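Local coordinates for major capsid protein (Faustovirus, PDB 5J7O), which probably builds the capsid shell of a large double-stranded DNA virus, from double jelly-roll subunits assembled in threes, at residues G361-Q366 against G499-K504; E143-G148 against K356-G361; T345-L350 against Y367-T372; S137-T142 against Y150-Q155. All coordinates share one frame; numbering follows the deposited sequence.

Contact 1. Residues G361-Q366 against G499-K504; sequences GVLLTQ and GSTTFK
At one end of the seven-strand mixed sheet, where strands 364-375 and 503-521 begin side by side and run parallel, Lys504 reaches across to the backbone of Leu364 and the side chain of Leu363. Its CG lies anti to the carbonyl carbon (chi1 -53°), and the chain bends once, at the torsion that places CD. CD packs 3.2 Å from Leu364 O, and CD, CE and NZ run extended past this oxygen. NZ donates to Leu364 O at 2.9 Å, approaching from above the carbonyl plane, 40° out of it. A second bond of the same length runs from Lys504 NZ to Thr501 O, with the donor tilted 27° from that carbonyl plane. Thr501 O is presented by a type I turn from Ser500 to Phe503, closed by Phe503 N bonding to Ser500 O at 3.1 Å. Ser500 OG and Thr502 OG1 share a further hydrogen bond of 2.8 Å beside it. Leu363 supplies the apolar part. Its CD2 lies 3.5 Å from Lys504 NZ and 4.1 Å from Thr501 CB, the leucine crossing both side chains at about a right angle. Just beyond, Thr365 and Gln366 both face Leu350 in a classic beta bulge. Leu364 also packs on Phe503 of the second subunit, and Lys504 NZ makes a salt bridge to Asp493 of that subunit. Two carbonyl oxygens and a carboxylate thus share one ammonium group, which would be expected to stay charged and ties the start of both strands to the trimer interface.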
loop_
_atom_site.group_PDB
_atom_site.type_symbol
_atom_site.label_atom_id
_atom_site.label_comp_id
_atom_site.label_asym_id
_atom_site.label_seq_id
_atom_site.Cartn_x
_atom_site.Cartn_y
_atom_site.Cartn_z
ATOM N N GLY B 361 15.163 -38.623 40.049
ATOM C CA GLY B 361 14.939 -37.553 41.005
ATOM C C GLY B 361 13.554 -37.633 41.616
ATOM O O GLY B 361 12.605 -38.117 40.998
ATOM N N VAL B 362 13.437 -37.143 42.850
ATOM C CA VAL B 362 12.250 -37.416 43.652
ATOM C C VAL B 362 11.377 -36.177 43.820
ATOM O O VAL B 362 10.256 -36.125 43.300
ATOM C CB VAL B 362 12.648 -38.001 45.018
ATOM C CG1 VAL B 362 11.414 -38.321 45.831
ATOM C CG2 VAL B 362 13.496 -39.252 44.827
ATOM N N LEU B 363 11.867 -35.178 44.553
ATOM C CA LEU B 363 11.060 -34.007 44.903
ATOM C C LEU B 363 11.130 -33.000 43.762
ATOM O O LEU B 363 12.047 -32.177 43.702
ATOM C CB LEU B 363 11.537 -33.398 46.219
ATOM C CG LEU B 363 10.548 -32.550 47.030
ATOM C CD1 LEU B 363 11.053 -32.365 48.452
ATOM C CD2 LEU B 363 10.285 -31.193 46.388
ATOM N N LEU B 364 10.141 -33.040 42.870
ATOM C CA LEU B 364 10.108 -32.146 41.718
ATOM C C LEU B 364 9.545 -30.789 42.123
ATOM O O LEU B 364 8.401 -30.694 42.579
ATOM C CB LEU B 364 9.274 -32.755 40.594
ATOM C CG LEU B 364 9.062 -31.836 39.389
ATOM C CD1 LEU B 364 10.384 -31.540 38.698
ATOM C CD2 LEU B 364 8.062 -32.435 38.413
ATOM N N THR B 365 10.343 -29.738 41.935
ATOM C CA THR B 365 9.972 -28.379 42.314
ATOM C C THR B 365 9.482 -27.548 41.133
ATOM O O THR B 365 8.429 -26.907 41.222
ATOM C CB THR B 365 11.164 -27.681 42.982
ATOM O OG1 THR B 365 11.452 -28.315 44.234
ATOM C CG2 THR B 365 10.862 -26.209 43.221
ATOM N N GLN B 366 10.223 -27.543 40.027
ATOM C CA GLN B 366 9.888 -26.736 38.862
ATOM C C GLN B 366 9.922 -27.592 37.605
ATOM O O GLN B 366 10.797 -28.448 37.446
ATOM C CB GLN B 366 10.853 -25.555 38.702
ATOM C CG GLN B 366 10.923 -24.632 39.906
ATOM C CD GLN B 366 11.954 -23.535 39.731
ATOM O OE1 GLN B 366 12.254 -23.123 38.610
ATOM N NE2 GLN B 366 12.511 -23.064 40.841
ATOM N N GLY B 499 5.922 -20.018 50.060
ATOM C CA GLY B 499 7.193 -20.383 50.652
ATOM C C GLY B 499 7.381 -21.855 50.925
ATOM O O GLY B 499 8.184 -22.214 51.791
ATOM N N SER B 500 6.674 -22.727 50.207
ATOM C CA SER B 500 6.742 -24.162 50.436
ATOM C C SER B 500 7.054 -24.884 49.132
ATOM O O SER B 500 6.618 -24.471 48.055
ATOM C CB SER B 500 5.428 -24.697 51.023
ATOM O OG SER B 500 5.447 -26.111 51.124
ATOM N N THR B 501 7.816 -25.975 49.243
ATOM C CA THR B 501 8.105 -26.801 48.078
ATOM C C THR B 501 6.899 -27.607 47.620
ATOM O O THR B 501 6.961 -28.224 46.551
ATOM C CB THR B 501 9.276 -27.746 48.366
ATOM O OG1 THR B 501 8.984 -28.542 49.520
ATOM C CG2 THR B 501 10.556 -26.955 48.605
ATOM N N THR B 502 5.815 -27.630 48.399
ATOM C CA THR B 502 4.554 -28.198 47.939
ATOM C C THR B 502 3.832 -27.283 46.958
ATOM O O THR B 502 2.854 -27.712 46.336
ATOM C CB THR B 502 3.642 -28.496 49.132
ATOM O OG1 THR B 502 3.300 -27.270 49.790
ATOM C CG2 THR B 502 4.344 -29.414 50.123
ATOM N N PHE B 503 4.296 -26.041 46.811
ATOM C CA PHE B 503 3.734 -25.069 45.874
ATOM C C PHE B 503 4.502 -25.197 44.561
ATOM O O PHE B 503 5.459 -24.470 44.285
ATOM C CB PHE B 503 3.822 -23.666 46.462
ATOM C CG PHE B 503 2.922 -22.661 45.803
ATOM C CD1 PHE B 503 1.931 -23.054 44.919
ATOM C CD2 PHE B 503 3.081 -21.311 46.067
ATOM C CE1 PHE B 503 1.115 -22.114 44.316
ATOM C CE2 PHE B 503 2.273 -20.370 45.464
ATOM C CZ PHE B 503 1.289 -20.770 44.589
ATOM N N LYS B 504 4.066 -26.144 43.735
ATOM C CA LYS B 504 4.817 -26.502 42.541
ATOM C C LYS B 504 4.687 -25.430 41.464
ATOM O O LYS B 504 3.708 -24.679 41.413
ATOM C CB LYS B 504 4.337 -27.845 41.995
ATOM C CG LYS B 504 4.327 -28.971 43.018
ATOM C CD LYS B 504 5.706 -29.204 43.609
ATOM C CE LYS B 504 5.700 -30.411 44.532
ATOM N NZ LYS B 504 7.041 -30.689 45.116
#

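Contact 2. Residues E143-G148 against K356-G361; sequences ENTTSG and KGTATG
Lys356 and Gly357 lie against the loop 143-148, which turns from strand 138-142 into strand 149-158; their own loop, 356-361, links strands 341-351 and 364-375. The end loops of two adjacent beta hairpins therefore meet at one end of the sheet. The aliphatic chain of Lys356 runs extended beyond CG, with CB 3.7 Å from Gly148 CA and CE 3.5 Å from Thr145 O, while its carbonyl oxygen receives a CA-H...O contact from Thr145. Next, Gly357, at positive phi, makes a CA-H...O contact of 3.2 Å from its CA to Asn144 O; a CB here would run into that oxygen. Gly357 O accepts from Asn144 N at 3.0 Å, the donor standing above the carbonyl plane, and Glu143 CA touches the same oxygen. Water 1 accepts from Gly357 N and donates weakly to Gly148 O. The opposing loop keeps its own shape through an Asx motif, in which Ser147 N bonds to Asn144 OD1 at 2.9 Å. Thr358 then brings CG2, placed anti to its carbonyl carbon, to 3.8 Å from Glu143 CD, with Thr145 CG2 also near. Its hydroxyl turns to its own loop: Thr358 OG1 donates to Gly355 O and takes two bonds from Thr360, one from the amide in an ST turn and one from OG1 at 2.8 Å. A type I turn from Thr358 to Gly361 carries Ala359, against which Tyr150 packs, and closes with Gly361 N on Thr358 O at 3.2 Å.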
loop_
_atom_site.group_PDB
_atom_site.type_symbol
_atom_site.label_atom_id
_atom_site.label_comp_id
_atom_site.label_asym_id
_atom_site.label_seq_id
_atom_site.Cartn_x
_atom_site.Cartn_y
_atom_site.Cartn_z
ATOM N N GLU B 143 21.697 -35.643 31.954
ATOM C CA GLU B 143 21.685 -35.595 33.405
ATOM C C GLU B 143 22.452 -34.375 33.908
ATOM O O GLU B 143 23.284 -33.795 33.204
ATOM C CB GLU B 143 22.300 -36.865 33.995
ATOM C CG GLU B 143 21.536 -38.144 33.700
ATOM C CD GLU B 143 22.227 -39.369 34.270
ATOM O OE1 GLU B 143 23.341 -39.220 34.818
ATOM O OE2 GLU B 143 21.660 -40.477 34.174
ATOM N N ASN B 144 22.159 -33.988 35.149
ATOM C CA ASN B 144 22.896 -32.900 35.800
ATOM C C ASN B 144 22.699 -33.066 37.311
ATOM O O ASN B 144 21.788 -32.480 37.894
ATOM C CB ASN B 144 22.436 -31.535 35.325
ATOM C CG ASN B 144 23.381 -30.422 35.746
ATOM O OD1 ASN B 144 23.926 -30.433 36.849
ATOM N ND2 ASN B 144 23.579 -29.452 34.860
ATOM N N THR B 145 23.575 -33.865 37.926
ATOM C CA THR B 145 23.477 -34.117 39.359
ATOM C C THR B 145 23.862 -32.902 40.194
ATOM O O THR B 145 23.457 -32.814 41.358
ATOM C CB THR B 145 24.355 -35.307 39.747
ATOM O OG1 THR B 145 25.721 -35.021 39.423
ATOM C CG2 THR B 145 23.915 -36.558 39.005
ATOM N N THR B 146 24.632 -31.968 39.632
ATOM C CA THR B 146 25.041 -30.794 40.397
ATOM C C THR B 146 23.879 -29.824 40.585
ATOM O O THR B 146 23.682 -29.288 41.683
ATOM C CB THR B 146 26.215 -30.099 39.707
ATOM O OG1 THR B 146 27.348 -30.977 39.690
ATOM C CG2 THR B 146 26.587 -28.816 40.438
ATOM N N SER B 147 23.096 -29.591 39.532
ATOM C CA SER B 147 21.992 -28.643 39.599
ATOM C C SER B 147 20.665 -29.289 39.970
ATOM O O SER B 147 19.740 -28.578 40.376
ATOM C CB SER B 147 21.830 -27.923 38.258
ATOM O OG SER B 147 21.277 -28.788 37.282
ATOM N N GLY B 148 20.550 -30.609 39.843
ATOM C CA GLY B 148 19.269 -31.258 40.032
ATOM C C GLY B 148 18.316 -31.092 38.874
ATOM O O GLY B 148 17.113 -31.323 39.037
ATOM N N LYS B 356 18.747 -36.443 42.161
ATOM C CA LYS B 356 18.370 -35.225 41.460
ATOM C C LYS B 356 19.214 -35.047 40.204
ATOM O O LYS B 356 20.397 -35.400 40.161
ATOM C CB LYS B 356 18.519 -34.006 42.376
ATOM C CG LYS B 356 19.927 -33.749 42.887
ATOM C CD LYS B 356 20.019 -32.382 43.555
ATOM C CE LYS B 356 21.413 -32.115 44.104
ATOM N NZ LYS B 356 21.526 -30.742 44.669
ATOM N N GLY B 357 18.586 -34.496 39.167
ATOM C CA GLY B 357 19.230 -34.331 37.885
ATOM C C GLY B 357 19.198 -35.548 36.992
ATOM O O GLY B 357 19.606 -35.449 35.829
ATOM N N THR B 358 18.742 -36.691 37.490
ATOM C CA THR B 358 18.576 -37.900 36.696
ATOM C C THR B 358 17.093 -38.254 36.631
ATOM O O THR B 358 16.248 -37.602 37.250
ATOM C CB THR B 358 19.388 -39.062 37.277
ATOM O OG1 THR B 358 18.697 -39.614 38.404
ATOM C CG2 THR B 358 20.762 -38.582 37.721
ATOM N N ALA B 359 16.780 -39.305 35.875
ATOM C CA ALA B 359 15.398 -39.756 35.754
ATOM C C ALA B 359 14.849 -40.348 37.045
ATOM O O ALA B 359 13.666 -40.705 37.082
ATOM C CB ALA B 359 15.276 -40.779 34.622
ATOM N N THR B 360 15.664 -40.463 38.093
ATOM C CA THR B 360 15.222 -40.983 39.380
ATOM C C THR B 360 15.102 -39.896 40.441
ATOM O O THR B 360 14.959 -40.216 41.626
ATOM C CB THR B 360 16.171 -42.083 39.861
ATOM O OG1 THR B 360 17.503 -41.563 39.956
ATOM C CG2 THR B 360 16.157 -43.258 38.894
ATOM N N GLY B 361 15.163 -38.623 40.049
ATOM C CA GLY B 361 14.939 -37.553 41.005
ATOM C C GLY B 361 13.554 -37.633 41.616
ATOM O O GLY B 361 12.605 -38.117 40.998
HETATM O O HOH W 1 15.586 -34.169 38.246
#

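Contact 3. Residues T345-L350 against Y367-T372; sequences TVETLL and YNRYTT
Glu347 faces Tyr367 and Arg369 on the side of the sheet that also holds Thr345, Leu349 and Thr371. Its CB sits 3.8 Å from Asn368 O and nearly as close to Tyr367 CE1. CG lies anti to the carbonyl carbon (chi1 -64°) and comes to 3.2 Å from Tyr367 OH; CD touches the same hydroxyl. At the tip, OE1 meets Tyr367 OH at the ring edge, in its plane, with the carboxylate turned 86° to the ring. The phenol is the donor, but the modelled length of 2.4 Å from Tyr367 OH to Glu347 OE1 is doubtful. Farther along this face, Thr345 CG2 packs 3.2 Å from Thr371 OG1, which also accepts from Arg369 NE in the guanidinium plane; the guanidinium makes a cation-pi contact with Tyr486 of the second subunit. On the reverse face, Thr348 OG1 lies 3.2 Å from Asn368 CB, and water 2 links both residues. Val346 and Tyr370 exchange backbone bonds, each 2.8 Å between N and O; Thr348 and Asn368 also exchange two, somewhat longer. Hydrogen-bonded and non-hydrogen-bonded pairs alternate as is typical of an antiparallel pair, here strands 341-351 and 364-375 in the middle of the seven-strand sheet.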
loop_
_atom_site.group_PDB
_atom_site.type_symbol
_atom_site.label_atom_id
_atom_site.label_comp_id
_atom_site.label_asym_id
_atom_site.label_seq_id
_atom_site.Cartn_x
_atom_site.Cartn_y
_atom_site.Cartn_z
ATOM N N THR B 345 10.588 -30.620 21.407
ATOM C CA THR B 345 10.196 -30.354 22.785
ATOM C C THR B 345 11.373 -30.582 23.720
ATOM O O THR B 345 12.031 -31.628 23.659
ATOM C CB THR B 345 9.019 -31.237 23.207
ATOM O OG1 THR B 345 9.299 -32.601 22.877
ATOM C CG2 THR B 345 7.755 -30.801 22.504
ATOM N N VAL B 346 11.630 -29.604 24.585
ATOM C CA VAL B 346 12.596 -29.727 25.670
ATOM C C VAL B 346 11.848 -29.561 26.983
ATOM O O VAL B 346 11.118 -28.579 27.166
ATOM C CB VAL B 346 13.729 -28.691 25.554
ATOM C CG1 VAL B 346 14.634 -28.763 26.778
ATOM C CG2 VAL B 346 14.532 -28.915 24.285
ATOM N N GLU B 347 12.018 -30.522 27.885
ATOM C CA GLU B 347 11.439 -30.464 29.219
ATOM C C GLU B 347 12.560 -30.504 30.244
ATOM O O GLU B 347 13.472 -31.331 30.141
ATOM C CB GLU B 347 10.465 -31.620 29.458
ATOM C CG GLU B 347 9.248 -31.608 28.553
ATOM C CD GLU B 347 8.479 -32.912 28.602
ATOM O OE1 GLU B 347 7.425 -32.966 29.270
ATOM O OE2 GLU B 347 8.939 -33.890 27.976
ATOM N N THR B 348 12.497 -29.607 31.222
ATOM C CA THR B 348 13.448 -29.572 32.323
ATOM C C THR B 348 12.717 -29.898 33.617
ATOM O O THR B 348 11.659 -29.325 33.899
ATOM C CB THR B 348 14.129 -28.205 32.427
ATOM O OG1 THR B 348 13.140 -27.188 32.628
ATOM C CG2 THR B 348 14.915 -27.902 31.159
ATOM N N LEU B 349 13.277 -30.822 34.394
ATOM C CA LEU B 349 12.710 -31.239 35.672
ATOM C C LEU B 349 13.708 -30.901 36.771
ATOM O O LEU B 349 14.791 -31.491 36.835
ATOM C CB LEU B 349 12.380 -32.732 35.677
ATOM C CG LEU B 349 11.129 -33.206 34.932
ATOM C CD1 LEU B 349 11.364 -33.273 33.429
ATOM C CD2 LEU B 349 10.675 -34.556 35.469
ATOM N N LEU B 350 13.343 -29.954 37.632
ATOM C CA LEU B 350 14.184 -29.561 38.760
ATOM C C LEU B 350 13.731 -30.340 39.987
ATOM O O LEU B 350 12.754 -29.974 40.646
ATOM C CB LEU B 350 14.110 -28.056 38.994
ATOM C CG LEU B 350 14.817 -27.507 40.238
ATOM C CD1 LEU B 350 16.303 -27.829 40.211
ATOM C CD2 LEU B 350 14.592 -26.008 40.367
ATOM N N TYR B 367 8.965 -27.347 36.714
ATOM C CA TYR B 367 8.902 -27.998 35.414
ATOM C C TYR B 367 8.769 -26.934 34.337
ATOM O O TYR B 367 8.038 -25.954 34.508
ATOM C CB TYR B 367 7.724 -28.987 35.338
ATOM C CG TYR B 367 7.416 -29.490 33.941
ATOM C CD1 TYR B 367 8.036 -30.628 33.437
ATOM C CD2 TYR B 367 6.496 -28.832 33.131
ATOM C CE1 TYR B 367 7.751 -31.089 32.163
ATOM C CE2 TYR B 367 6.212 -29.283 31.859
ATOM C CZ TYR B 367 6.842 -30.411 31.378
ATOM O OH TYR B 367 6.550 -30.863 30.112
ATOM N N ASN B 368 9.482 -27.129 33.231
ATOM C CA ASN B 368 9.403 -26.238 32.082
ATOM C C ASN B 368 9.317 -27.068 30.813
ATOM O O ASN B 368 9.982 -28.100 30.693
ATOM C CB ASN B 368 10.614 -25.298 32.003
ATOM C CG ASN B 368 10.617 -24.255 33.102
ATOM O OD1 ASN B 368 10.912 -24.554 34.259
ATOM N ND2 ASN B 368 10.300 -23.016 32.742
ATOM N N ARG B 369 8.494 -26.616 29.869
ATOM C CA ARG B 369 8.396 -27.237 28.556
ATOM C C ARG B 369 8.586 -26.172 27.487
ATOM O O ARG B 369 8.004 -25.088 27.572
ATOM C CB ARG B 369 7.051 -27.947 28.363
ATOM C CG ARG B 369 6.840 -28.473 26.949
ATOM C CD ARG B 369 5.591 -29.326 26.838
ATOM N NE ARG B 369 5.295 -29.662 25.448
ATOM C CZ ARG B 369 4.391 -30.561 25.073
ATOM N NH1 ARG B 369 3.694 -31.225 25.985
ATOM N NH2 ARG B 369 4.187 -30.799 23.784
ATOM N N TYR B 370 9.407 -26.486 26.488
ATOM C CA TYR B 370 9.656 -25.602 25.355
ATOM C C TYR B 370 9.364 -26.387 24.087
ATOM O O TYR B 370 9.967 -27.439 23.860
ATOM C CB TYR B 370 11.101 -25.092 25.356
ATOM C CG TYR B 370 11.546 -24.448 26.653
ATOM C CD1 TYR B 370 11.525 -23.068 26.808
ATOM C CD2 TYR B 370 12.003 -25.220 27.716
ATOM C CE1 TYR B 370 11.936 -22.474 27.989
ATOM C CE2 TYR B 370 12.415 -24.635 28.899
ATOM C CZ TYR B 370 12.380 -23.263 29.030
ATOM O OH TYR B 370 12.792 -22.679 30.206
ATOM N N THR B 371 8.444 -25.884 23.263
ATOM C CA THR B 371 7.954 -26.625 22.106
ATOM C C THR B 371 7.968 -25.741 20.869
ATOM O O THR B 371 7.328 -24.684 20.851
ATOM C CB THR B 371 6.541 -27.159 22.356
ATOM O OG1 THR B 371 6.553 -28.038 23.486
ATOM C CG2 THR B 371 6.033 -27.912 21.133
ATOM N N THR B 372 8.682 -26.184 19.836
ATOM C CA THR B 372 8.686 -25.543 18.530
ATOM C C THR B 372 8.223 -26.540 17.473
ATOM O O THR B 372 8.246 -27.756 17.685
ATOM C CB THR B 372 10.078 -25.012 18.157
ATOM O OG1 THR B 372 10.938 -26.107 17.817
ATOM C CG2 THR B 372 10.686 -24.232 19.312
HETATM O O HOH W 2 12.390 -27.052 35.156
#

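Contact 4. Residues S137-T142 against Y150-Q155; sequences SVVSAT and YTLYTQ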
loop_
_atom_site.group_PDB
_atom_site.type_symbol
_atom_site.label_atom_id
_atom_site.label_comp_id
_atom_site.label_asym_id
_atom_site.label_seq_id
_atom_site.Cartn_x
_atom_site.Cartn_y
_atom_site.Cartn_z
ATOM N N SER B 137 8.607 -41.386 18.022
ATOM C CA SER B 137 9.319 -40.329 18.729
ATOM C C SER B 137 10.758 -40.758 18.971
ATOM O O SER B 137 11.071 -41.950 19.024
ATOM C CB SER B 137 8.644 -39.979 20.061
ATOM O OG SER B 137 8.829 -41.012 21.014
ATOM N N VAL B 138 11.629 -39.762 19.118
ATOM C CA VAL B 138 13.024 -39.968 19.487
ATOM C C VAL B 138 13.280 -39.190 20.772
ATOM O O VAL B 138 13.033 -37.979 20.833
ATOM C CB VAL B 138 13.987 -39.542 18.364
ATOM C CG1 VAL B 138 13.636 -38.157 17.830
ATOM C CG2 VAL B 138 15.425 -39.589 18.851
ATOM N N VAL B 139 13.755 -39.886 21.804
ATOM C CA VAL B 139 13.896 -39.318 23.138
ATOM C C VAL B 139 15.333 -39.502 23.606
ATOM O O VAL B 139 15.897 -40.595 23.485
ATOM C CB VAL B 139 12.917 -39.962 24.140
ATOM C CG1 VAL B 139 13.184 -39.457 25.551
ATOM C CG2 VAL B 139 11.479 -39.671 23.738
ATOM N N SER B 140 15.922 -38.429 24.132
ATOM C CA SER B 140 17.222 -38.470 24.783
ATOM C C SER B 140 17.176 -37.541 25.987
ATOM O O SER B 140 16.189 -36.837 26.214
ATOM C CB SER B 140 18.352 -38.073 23.826
ATOM O OG SER B 140 18.117 -36.799 23.250
ATOM N N ALA B 141 18.259 -37.532 26.760
ATOM C CA ALA B 141 18.282 -36.740 27.981
ATOM C C ALA B 141 19.710 -36.351 28.333
ATOM O O ALA B 141 20.678 -36.957 27.865
ATOM C CB ALA B 141 17.639 -37.496 29.148
ATOM N N THR B 142 19.825 -35.326 29.175
ATOM C CA THR B 142 21.102 -34.886 29.726
ATOM C C THR B 142 20.962 -34.796 31.239
ATOM O O THR B 142 20.191 -33.975 31.747
ATOM C CB THR B 142 21.535 -33.536 29.146
ATOM O OG1 THR B 142 21.884 -33.693 27.765
ATOM C CG2 THR B 142 22.737 -32.990 29.911
ATOM N N TYR B 150 17.044 -32.343 35.313
ATOM C CA TYR B 150 16.986 -33.406 34.320
ATOM C C TYR B 150 16.382 -32.818 33.051
ATOM O O TYR B 150 15.226 -32.382 33.056
ATOM C CB TYR B 150 16.156 -34.579 34.843
ATOM C CG TYR B 150 16.056 -35.779 33.924
ATOM C CD1 TYR B 150 17.143 -36.621 33.724
ATOM C CD2 TYR B 150 14.862 -36.088 33.284
ATOM C CE1 TYR B 150 17.049 -37.727 32.897
ATOM C CE2 TYR B 150 14.759 -37.190 32.456
ATOM C CZ TYR B 150 15.854 -38.006 32.266
ATOM O OH TYR B 150 15.752 -39.103 31.441
ATOM N N THR B 151 17.168 -32.781 31.978
ATOM C CA THR B 151 16.763 -32.153 30.726
ATOM C C THR B 151 16.408 -33.239 29.719
ATOM O O THR B 151 17.264 -34.045 29.343
ATOM C CB THR B 151 17.870 -31.251 30.181
ATOM O OG1 THR B 151 18.211 -30.267 31.165
ATOM C CG2 THR B 151 17.405 -30.549 28.916
ATOM N N LEU B 152 15.151 -33.250 29.281
ATOM C CA LEU B 152 14.615 -34.296 28.419
ATOM C C LEU B 152 14.284 -33.705 27.054
ATOM O O LEU B 152 13.488 -32.765 26.957
ATOM C CB LEU B 152 13.372 -34.928 29.045
ATOM C CG LEU B 152 12.816 -36.181 28.368
ATOM C CD1 LEU B 152 13.702 -37.384 28.653
ATOM C CD2 LEU B 152 11.385 -36.441 28.812
ATOM N N TYR B 153 14.884 -34.265 26.006
ATOM C CA TYR B 153 14.671 -33.827 24.634
ATOM C C TYR B 153 13.796 -34.844 23.914
ATOM O O TYR B 153 14.124 -36.034 23.876
ATOM C CB TYR B 153 16.000 -33.668 23.891
ATOM C CG TYR B 153 17.034 -32.824 24.606
ATOM C CD1 TYR B 153 17.875 -33.383 25.558
ATOM C CD2 TYR B 153 17.180 -31.474 24.313
ATOM C CE1 TYR B 153 18.827 -32.619 26.210
ATOM C CE2 TYR B 153 18.130 -30.702 24.957
ATOM C CZ TYR B 153 18.950 -31.280 25.904
ATOM O OH TYR B 153 19.896 -30.515 26.549
ATOM N N THR B 154 12.694 -34.375 23.333
ATOM C CA THR B 154 11.794 -35.232 22.573
ATOM C C THR B 154 11.484 -34.575 21.238
ATOM O O THR B 154 11.157 -33.386 21.187
ATOM C CB THR B 154 10.492 -35.504 23.337
ATOM O OG1 THR B 154 10.795 -35.935 24.669
ATOM C CG2 THR B 154 9.678 -36.584 22.634
ATOM N N GLN B 155 11.592 -35.351 20.162
ATOM C CA GLN B 155 11.240 -34.896 18.825
ATOM C C GLN B 155 10.318 -35.915 18.173
ATOM O O GLN B 155 10.524 -37.126 18.305
ATOM C CB GLN B 155 12.485 -34.673 17.958
ATOM C CG GLN B 155 13.309 -33.461 18.362
ATOM C CD GLN B 155 14.501 -33.235 17.453
ATOM O OE1 GLN B 155 15.443 -34.027 17.435
ATOM N NE2 GLN B 155 14.464 -32.150 16.687
HETATM O O HOH W 3 16.182 -37.029 21.643
HETATM O O HOH W 4 19.953 -31.376 32.704
HETATM O O HOH W 5 22.604 -31.795 26.459
#
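Thr142 O is held by two donors: Thr151 N at 3.3 Å, tilted 26° from the carbonyl plane, and water 4, which lies 2.8 Å from Thr142 O and accepts in turn from Thr151 OG1. Thr142 N answers with a bond to Thr151 O. Beside this pair, the ring of Tyr153 turns its edge to Thr142, with CE1 3.6 Å from Thr142 OG1. The segments 138-142 and 150-155 run antiparallel at 161°, in the beta hairpin of strands 138-142 and 149-158, and Ser140 with Tyr153 and Val138 with Gln155 continue the hydrogen-bonded pairs. Ser140 OG is bound by the backbone N atoms of Ile126 and Gly127. On the other face, Leu152 CD1 touches both Val139 CG1, at 3.8 Å, and Ala141 CB, at 4.0 Å. Ala141 CB also meets Tyr150, 3.6 Å from its CZ, while that phenol is hydrogen-bonded to Asp130. Val139 CG2 and Thr154 CG2 lie 3.7 Å apart, their side chains side by side and pointing the same way. Back on the face of Ser140 and Tyr153, Val138 CG1 rests 3.7 Å from Gln155 CB, and Gln155 packs on Thr263 of the second subunit.

Contacts 4, 3 and 1 follow one another across the same seven-strand mixed sheet, about 40 to 55 Å from the centre of the chain. Strands 149-158 and 341-351 pair between contacts 4 and 3, whose centres are about 10 Å apart; contact 1, about 16 Å from contact 3, shares strand 364-375 with it. Contact 2 joins the two connecting loops, about 14 Å from contacts 1 and 4, and shares Gly361 with contact 1. Along the chain contact 4 closes before contacts 3 and 1 open, and the segments of contact 2 alternate with those of contacts 3 and 4. Strands as distant in sequence as 138-142 and 503-521 thus belong to one sheet that packs against the second subunit.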